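Local coordinates for clavulanic acid biosynthesis oligopeptide binding protein 2 (Streptomyces clavuligerus, PDB 2WOL) that probably binds oligopeptides or related solutes as an extracytoplasmic solute-binding protein linked to clavulanic acid biosynthesis in Streptomyces, at residues P466-G470 with W480-D486; E460-L464 with W510-E514. Numbering follows the deposited sequence.

Overall arrangement
Both contacts draw on helix 460-468, which follows strand 448-453 of the mixed sheet that also holds 303-309 and 391-398. Contact 2 uses its first turn, setting 460-464 beside 510-514 of helix 503-520; contact 1 uses the later part of the helix and the residues after it, 466-470, against the loop 480-486 that leads to helix 488-499. Along the chain contact 1 is nested inside the segment that contact 2 closes. Their centres lie about 12 Å apart, and they meet directly where Pro466 CD packs 3.4 Å from Tyr461 O. Together they pack helix 460-468 against helix 503-520 at its start and against loop 480-486 further on, within the solute-binding protein fold.

Contact 1. Residues P466-G470 with W480-D486; sequences PLVDG and WNLPELD
Residues 466-468 belong to helix 460-468, kinked where the N atoms of Pro466 and Leu467 make no backbone hydrogen bond to the preceding turn; by Asp469 (psi 124°) the chain is extended. Against it runs the irregular segment 480-486, with a type I turn from Asn481 to Glu484 closed by Glu484 N to Asn481 O (2.9 Å). The CA atoms of Leu467 and Asn481 come within 4.2 Å, those of Gly470 and Asp486 within 3.9 Å. So close a backbone approach brings Leu467 CA to 3.5 Å from Trp480 O and Asn481 CA to 3.4 Å from Leu467 O, both CA-H...O contacts. Water 1 joins Pro466 O (2.8 Å) to Trp480 N (3.0 Å); water 2 links Leu467 O (2.9 Å), Trp480 O (2.7 Å) and Leu482 N (3.1 Å).

Asn481, chi1 t, carries its amide between the two segments: ND2 donates to Leu485 O (3.0 Å) and, weakly, to Asp469 O (3.0 Å), while OD1 accepts from Leu485 N (3.0 Å). Gly470 packs its CA 3.2 Å from Leu485 O and 3.3 Å from Asp486 OD1, where a CB would clash; Asn491 hydrogen-bonds both Asp486 OD1 and Gly470 N. Val468 CB meets Leu485 CD2 at 4.1 Å, Pro466 CB meets Trp480 CB at 4.2 Å, and Leu467 CD2 lies 4.3 Å from Trp480 CE3. The Trp480 ring continues to Trp453 and Phe431. A type I turn, braced by Asn481 through Leu485, thus packs on helix 460-468 beside strand 448-453 in the solute-binding protein fold.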
ATOM      1  N   PRO A 466      -1.882   7.014   9.424  1.00  9.17           N
ATOM      2  CA  PRO A 466      -2.358   5.785  10.072  1.00  9.16           C
ATOM      3  C   PRO A 466      -1.423   5.261  11.166  1.00  9.20           C
ATOM      4  O   PRO A 466      -1.866   4.543  12.061  1.00  9.50           O
ATOM      5  CB  PRO A 466      -2.437   4.787   8.911  1.00  9.19           C
ATOM      6  CG  PRO A 466      -2.612   5.649   7.699  1.00  9.30           C
ATOM      7  CD  PRO A 466      -1.707   6.813   7.974  1.00  9.30           C
ATOM      8  N   LEU A 467      -0.150   5.639  11.091  1.00  8.95           N
ATOM      9  CA  LEU A 467       0.855   5.182  12.046  1.00  9.06           C
ATOM     10  C   LEU A 467       0.922   6.003  13.329  1.00  9.20           C
ATOM     11  O   LEU A 467       1.318   5.471  14.367  1.00  9.12           O
ATOM     12  CB  LEU A 467       2.245   5.172  11.401  1.00  8.87           C
ATOM     13  CG  LEU A 467       2.502   4.262  10.200  1.00  9.39           C
ATOM     14  CD1 LEU A 467       3.965   4.378   9.787  1.00  9.71           C
ATOM     15  CD2 LEU A 467       2.138   2.799  10.496  1.00 10.15           C
ATOM     16  N   VAL A 468       0.560   7.287  13.262  1.00  9.58           N
ATOM     17  CA  VAL A 468       0.844   8.206  14.379  1.00 10.01           C
ATOM     18  C   VAL A 468      -0.285   9.158  14.783  1.00 10.33           C
ATOM     19  O   VAL A 468      -0.213   9.788  15.843  1.00 10.53           O
ATOM     20  CB  VAL A 468       2.126   9.055  14.119  1.00 10.01           C
ATOM     21  CG1 VAL A 468       3.339   8.151  13.853  1.00 10.87           C
ATOM     22  CG2 VAL A 468       1.917  10.059  12.979  1.00 10.20           C
ATOM     23  N   ASP A 469      -1.305   9.283  13.935  1.00 10.67           N
ATOM     24  CA  ASP A 469      -2.401  10.220  14.181  1.00 11.38           C
ATOM     25  C   ASP A 469      -3.335   9.638  15.239  1.00 11.82           C
ATOM     26  O   ASP A 469      -3.849   8.535  15.078  1.00 11.77           O
ATOM     27  CB  ASP A 469      -3.141  10.516  12.867  1.00 11.42           C
ATOM     28  CG  ASP A 469      -4.176  11.622  12.995  1.00 11.42           C
ATOM     29  OD1 ASP A 469      -4.949  11.633  13.978  1.00 12.02           O
ATOM     30  OD2 ASP A 469      -4.229  12.467  12.080  1.00 11.74           O
ATOM     31  N   GLY A 470      -3.540  10.392  16.318  1.00 12.34           N
ATOM     32  CA  GLY A 470      -4.380   9.957  17.437  1.00 13.36           C
ATOM     33  C   GLY A 470      -5.810   9.623  17.052  1.00 14.02           C
ATOM     34  O   GLY A 470      -6.437   8.757  17.665  1.00 14.56           O
ATOM     35  N   TRP A 480      -3.281   0.609  13.062  1.00 11.15           N
ATOM     36  CA  TRP A 480      -1.925   0.813  12.570  1.00 11.06           C
ATOM     37  C   TRP A 480      -1.125   1.825  13.386  1.00 10.53           C
ATOM     38  O   TRP A 480       0.082   1.989  13.183  1.00 10.62           O
ATOM     39  CB  TRP A 480      -1.950   1.183  11.089  1.00 11.59           C
ATOM     40  CG  TRP A 480      -2.104  -0.028  10.249  1.00 12.29           C
ATOM     41  CD1 TRP A 480      -3.243  -0.477   9.646  1.00 12.48           C
ATOM     42  CD2 TRP A 480      -1.086  -0.987   9.956  1.00 11.99           C
ATOM     43  NE1 TRP A 480      -2.988  -1.651   8.974  1.00 13.00           N
ATOM     44  CE2 TRP A 480      -1.671  -1.983   9.145  1.00 12.85           C
ATOM     45  CE3 TRP A 480       0.273  -1.089  10.283  1.00 12.60           C
ATOM     46  CZ2 TRP A 480      -0.945  -3.077   8.658  1.00 12.52           C
ATOM     47  CZ3 TRP A 480       0.992  -2.173   9.801  1.00 12.36           C
ATOM     48  CH2 TRP A 480       0.379  -3.154   8.997  1.00 12.66           C
ATOM     49  N   ASN A 481      -1.807   2.507  14.298  1.00 10.06           N
ATOM     50  CA  ASN A 481      -1.150   3.369  15.266  1.00  9.86           C
ATOM     51  C   ASN A 481      -0.870   2.517  16.500  1.00  9.74           C
ATOM     52  O   ASN A 481      -1.581   2.584  17.509  1.00  9.67           O
ATOM     53  CB  ASN A 481      -2.025   4.587  15.588  1.00  9.83           C
ATOM     54  CG  ASN A 481      -1.330   5.593  16.497  1.00  9.34           C
ATOM     55  OD1 ASN A 481      -0.347   5.275  17.165  1.00  9.00           O
ATOM     56  ND2 ASN A 481      -1.851   6.820  16.525  1.00  9.77           N
ATOM     57  N   LEU A 482       0.180   1.708  16.406  1.00  9.26           N
ATOM     58  CA  LEU A 482       0.451   0.690  17.420  1.00  9.09           C
ATOM     59  C   LEU A 482       0.815   1.264  18.792  1.00  8.85           C
ATOM     60  O   LEU A 482       0.336   0.761  19.811  1.00  8.81           O
ATOM     61  CB  LEU A 482       1.493  -0.327  16.928  1.00  9.25           C
ATOM     62  CG  LEU A 482       1.159  -1.085  15.635  1.00  9.68           C
ATOM     63  CD1 LEU A 482       2.264  -2.071  15.277  1.00 10.08           C
ATOM     64  CD2 LEU A 482      -0.198  -1.788  15.704  1.00 11.26           C
ATOM     65  N   PRO A 483       1.652   2.319  18.832  1.00  8.89           N
ATOM     66  CA  PRO A 483       1.897   2.975  20.119  1.00  9.17           C
ATOM     67  C   PRO A 483       0.682   3.723  20.666  1.00  9.46           C
ATOM     68  O   PRO A 483       0.714   4.188  21.808  1.00  9.63           O
ATOM     69  CB  PRO A 483       3.001   3.989  19.790  1.00  9.02           C
ATOM     70  CG  PRO A 483       3.609   3.503  18.508  1.00  9.06           C
ATOM     71  CD  PRO A 483       2.455   2.930  17.757  1.00  8.91           C
ATOM     72  N   GLU A 484      -0.365   3.855  19.852  1.00  9.88           N
ATOM     73  CA  GLU A 484      -1.534   4.680  20.192  1.00 10.60           C
ATOM     74  C   GLU A 484      -1.106   6.102  20.571  1.00 10.90           C
ATOM     75  O   GLU A 484      -1.565   6.672  21.567  1.00 11.17           O
ATOM     76  CB  GLU A 484      -2.385   4.016  21.287  1.00 10.69           C
ATOM     77  CG  GLU A 484      -2.936   2.658  20.861  1.00 11.34           C
ATOM     78  CD  GLU A 484      -3.609   1.883  21.981  1.00 11.35           C
ATOM     79  OE1 GLU A 484      -4.172   2.513  22.906  1.00 12.59           O
ATOM     80  OE2 GLU A 484      -3.583   0.633  21.921  1.00 11.39           O
ATOM     81  N   LEU A 485      -0.197   6.652  19.771  1.00 10.91           N
ATOM     82  CA  LEU A 485       0.240   8.026  19.937  1.00 11.36           C
ATOM     83  C   LEU A 485      -0.942   8.948  19.698  1.00 11.80           C
ATOM     84  O   LEU A 485      -1.631   8.838  18.683  1.00 11.70           O
ATOM     85  CB  LEU A 485       1.381   8.356  18.970  1.00 11.18           C
ATOM     86  CG  LEU A 485       2.112   9.682  19.215  1.00 11.28           C
ATOM     87  CD1 LEU A 485       2.926   9.620  20.498  1.00 11.94           C
ATOM     88  CD2 LEU A 485       3.007  10.045  18.035  1.00 11.35           C
ATOM     89  N   ASP A 486      -1.175   9.843  20.653  1.00 12.72           N
ATOM     90  CA  ASP A 486      -2.237  10.833  20.544  1.00 13.68           C
ATOM     91  C   ASP A 486      -1.711  12.173  21.049  1.00 13.89           C
ATOM     92  O   ASP A 486      -2.158  12.694  22.076  1.00 14.36           O
ATOM     93  CB  ASP A 486      -3.471  10.371  21.328  1.00 13.88           C
ATOM     94  CG  ASP A 486      -4.717  11.179  21.004  1.00 14.79           C
ATOM     95  OD1 ASP A 486      -4.702  11.989  20.048  1.00 15.03           O
ATOM     96  OD2 ASP A 486      -5.726  10.992  21.720  1.00 16.80           O
TER
HETATM   97  O   HOH W   1      -4.310   3.296  12.268  1.00 10.75           O
HETATM   98  O   HOH W   2       2.364   2.736  14.456  1.00 10.95           O

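Contact 2. Residues E460-L464 with W510-E514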
ATOM      1  N   GLU A 460       2.352  11.709   2.079  1.00  9.49           N
ATOM      2  CA  GLU A 460       2.750  11.753   3.481  1.00  9.41           C
ATOM      3  C   GLU A 460       1.590  11.422   4.421  1.00  9.41           C
ATOM      4  O   GLU A 460       1.779  10.711   5.412  1.00  9.31           O
ATOM      5  CB  GLU A 460       3.358  13.110   3.836  1.00  9.86           C
ATOM      6  CG  GLU A 460       4.739  13.355   3.250  1.00 10.47           C
ATOM      7  CD  GLU A 460       4.704  13.960   1.857  1.00 11.43           C
ATOM      8  OE1 GLU A 460       3.654  13.889   1.185  1.00 12.56           O
ATOM      9  OE2 GLU A 460       5.736  14.513   1.431  1.00 13.28           O
ATOM     10  N   TYR A 461       0.392  11.921   4.105  1.00  9.31           N
ATOM     11  CA  TYR A 461      -0.778  11.576   4.904  1.00  8.91           C
ATOM     12  C   TYR A 461      -1.045  10.076   4.856  1.00  8.70           C
ATOM     13  O   TYR A 461      -1.190   9.435   5.894  1.00  8.82           O
ATOM     14  CB  TYR A 461      -2.042  12.339   4.480  1.00  9.04           C
ATOM     15  CG  TYR A 461      -3.194  12.010   5.402  1.00  8.96           C
ATOM     16  CD1 TYR A 461      -3.400  12.741   6.569  1.00  9.08           C
ATOM     17  CD2 TYR A 461      -4.041  10.929   5.139  1.00  9.25           C
ATOM     18  CE1 TYR A 461      -4.435  12.425   7.445  1.00  9.61           C
ATOM     19  CE2 TYR A 461      -5.077  10.604   6.006  1.00  9.88           C
ATOM     20  CZ  TYR A 461      -5.268  11.355   7.156  1.00  9.94           C
ATOM     21  OH  TYR A 461      -6.291  11.029   8.014  1.00 11.20           O
ATOM     22  N   GLY A 462      -1.111   9.528   3.644  1.00  8.77           N
ATOM     23  CA  GLY A 462      -1.348   8.101   3.463  1.00  8.81           C
ATOM     24  C   GLY A 462      -0.327   7.252   4.196  1.00  8.34           C
ATOM     25  O   GLY A 462      -0.669   6.230   4.789  1.00  8.66           O
ATOM     26  N   PHE A 463       0.932   7.682   4.162  1.00  8.56           N
ATOM     27  CA  PHE A 463       1.992   6.913   4.792  1.00  8.36           C
ATOM     28  C   PHE A 463       2.027   7.039   6.315  1.00  8.70           C
ATOM     29  O   PHE A 463       2.112   6.032   7.029  1.00  8.53           O
ATOM     30  CB  PHE A 463       3.365   7.264   4.208  1.00  8.46           C
ATOM     31  CG  PHE A 463       4.468   6.402   4.750  1.00  8.43           C
ATOM     32  CD1 PHE A 463       4.739   5.167   4.170  1.00  9.36           C
ATOM     33  CD2 PHE A 463       5.195   6.798   5.866  1.00  8.99           C
ATOM     34  CE1 PHE A 463       5.726   4.341   4.686  1.00  8.84           C
ATOM     35  CE2 PHE A 463       6.193   5.980   6.389  1.00  9.47           C
ATOM     36  CZ  PHE A 463       6.460   4.757   5.799  1.00  9.89           C
ATOM     37  N   LEU A 464       1.977   8.271   6.809  1.00  8.80           N
ATOM     38  CA  LEU A 464       2.279   8.519   8.218  1.00  9.08           C
ATOM     39  C   LEU A 464       1.070   8.627   9.147  1.00  9.06           C
ATOM     40  O   LEU A 464       1.138   8.180  10.293  1.00  8.90           O
ATOM     41  CB  LEU A 464       3.199   9.739   8.376  1.00  9.43           C
ATOM     42  CG  LEU A 464       3.896   9.918   9.733  1.00  9.42           C
ATOM     43  CD1 LEU A 464       4.613   8.641  10.172  1.00 10.97           C
ATOM     44  CD2 LEU A 464       4.864  11.092   9.707  1.00  9.08           C
ATOM     45  N   TRP A 510       5.219  18.373   7.224  1.00 10.93           N
ATOM     46  CA  TRP A 510       5.362  16.925   7.370  1.00 10.26           C
ATOM     47  C   TRP A 510       6.699  16.524   7.978  1.00 10.07           C
ATOM     48  O   TRP A 510       6.768  15.561   8.743  1.00  9.77           O
ATOM     49  CB  TRP A 510       5.120  16.203   6.047  1.00  9.92           C
ATOM     50  CG  TRP A 510       3.666  15.974   5.780  1.00  9.42           C
ATOM     51  CD1 TRP A 510       2.922  16.504   4.763  1.00  9.55           C
ATOM     52  CD2 TRP A 510       2.770  15.156   6.548  1.00  8.68           C
ATOM     53  NE1 TRP A 510       1.624  16.063   4.847  1.00  9.25           N
ATOM     54  CE2 TRP A 510       1.501  15.237   5.934  1.00  8.96           C
ATOM     55  CE3 TRP A 510       2.920  14.354   7.692  1.00  9.00           C
ATOM     56  CZ2 TRP A 510       0.385  14.553   6.428  1.00  9.27           C
ATOM     57  CZ3 TRP A 510       1.809  13.674   8.182  1.00  8.92           C
ATOM     58  CH2 TRP A 510       0.560  13.778   7.552  1.00  9.07           C
ATOM     59  N   ARG A 511       7.748  17.272   7.647  1.00 10.21           N
ATOM     60  CA  ARG A 511       9.061  17.065   8.253  1.00 10.31           C
ATOM     61  C   ARG A 511       9.038  17.325   9.753  1.00 10.18           C
ATOM     62  O   ARG A 511       9.678  16.604  10.518  1.00  9.99           O
ATOM     63  CB  ARG A 511      10.126  17.919   7.566  1.00 10.62           C
ATOM     64  CG  ARG A 511      10.486  17.397   6.201  1.00 11.92           C
ATOM     65  CD  ARG A 511      11.428  18.303   5.455  1.00 14.12           C
ATOM     66  NE  ARG A 511      11.884  17.614   4.254  1.00 16.31           N
ATOM     67  CZ  ARG A 511      12.526  18.182   3.240  1.00 18.80           C
ATOM     68  NH1 ARG A 511      12.793  19.483   3.250  1.00 19.65           N
ATOM     69  NH2 ARG A 511      12.890  17.440   2.203  1.00 19.68           N
ATOM     70  N   ALA A 512       8.286  18.344  10.171  1.00 10.07           N
ATOM     71  CA  ALA A 512       8.095  18.623  11.591  1.00 10.13           C
ATOM     72  C   ALA A 512       7.323  17.494  12.283  1.00 10.09           C
ATOM     73  O   ALA A 512       7.659  17.109  13.404  1.00 10.85           O
ATOM     74  CB  ALA A 512       7.390  19.960  11.795  1.00 10.23           C
ATOM     75  N   VAL A 513       6.297  16.968  11.617  1.00  9.80           N
ATOM     76  CA  VAL A 513       5.564  15.812  12.146  1.00  9.47           C
ATOM     77  C   VAL A 513       6.502  14.629  12.376  1.00  9.08           C
ATOM     78  O   VAL A 513       6.525  14.055  13.462  1.00  8.72           O
ATOM     79  CB  VAL A 513       4.400  15.370  11.225  1.00  9.51           C
ATOM     80  CG1 VAL A 513       3.736  14.100  11.755  1.00  9.61           C
ATOM     81  CG2 VAL A 513       3.371  16.484  11.090  1.00 10.10           C
ATOM     82  N   GLU A 514       7.280  14.277  11.351  1.00  8.95           N
ATOM     83  CA  GLU A 514       8.172  13.125  11.438  1.00  8.73           C
ATOM     84  C   GLU A 514       9.204  13.303  12.545  1.00  8.75           C
ATOM     85  O   GLU A 514       9.477  12.364  13.307  1.00  8.59           O
ATOM     86  CB  GLU A 514       8.874  12.860  10.109  1.00  8.74           C
ATOM     87  CG  GLU A 514       9.672  11.561  10.128  1.00  8.63           C
ATOM     88  CD  GLU A 514      10.440  11.307   8.850  1.00  8.71           C
ATOM     89  OE1 GLU A 514      11.049  12.255   8.311  1.00  9.24           O
ATOM     90  OE2 GLU A 514      10.438  10.146   8.399  1.00  9.34           O
TER
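This is a buried helix-helix contact in the solute-binding protein fold, where the first turn of helix 460-468 lies alongside helix 503-520. The two short segments run nearly parallel, 12° between their N-to-C directions, and their axes come no closer than 11.7 Å. At that spacing the backbones stay apart, with CA atoms 7.0 Å from Glu460 to Trp510 and 8.1 Å from Leu464 to Glu514, so large side chains must bridge the gap.

Trp510 does most of this. Its indole reaches across to the other helix and meets Glu460, Tyr461 and Leu464: CZ2 lies 3.8 Å from Tyr461 CB and 3.5 Å from Tyr461 N, and CZ3 lies 4.2 Å from Leu464 CB. One turn further along, Leu464 takes over, placing CD2 3.8 Å from Val513 CG1 and 4.3 Å from Glu514 CA. The interface itself is apolar, and the carboxylates of Glu460 and Glu514 turn to partners outside the two segments: Glu460 OE2 accepts from Ala358 N, and the Glu514 carboxylate from Gln360, Leu351 and Phe352. Helix 488-499 closes in as well, its Ile494 touching both Tyr461 and Trp510. The tightest fit is a CH-pi contact, with Glu460 CB 3.3 Å from the centroid of the five-membered ring of Trp510 and only 4° off the ring normal.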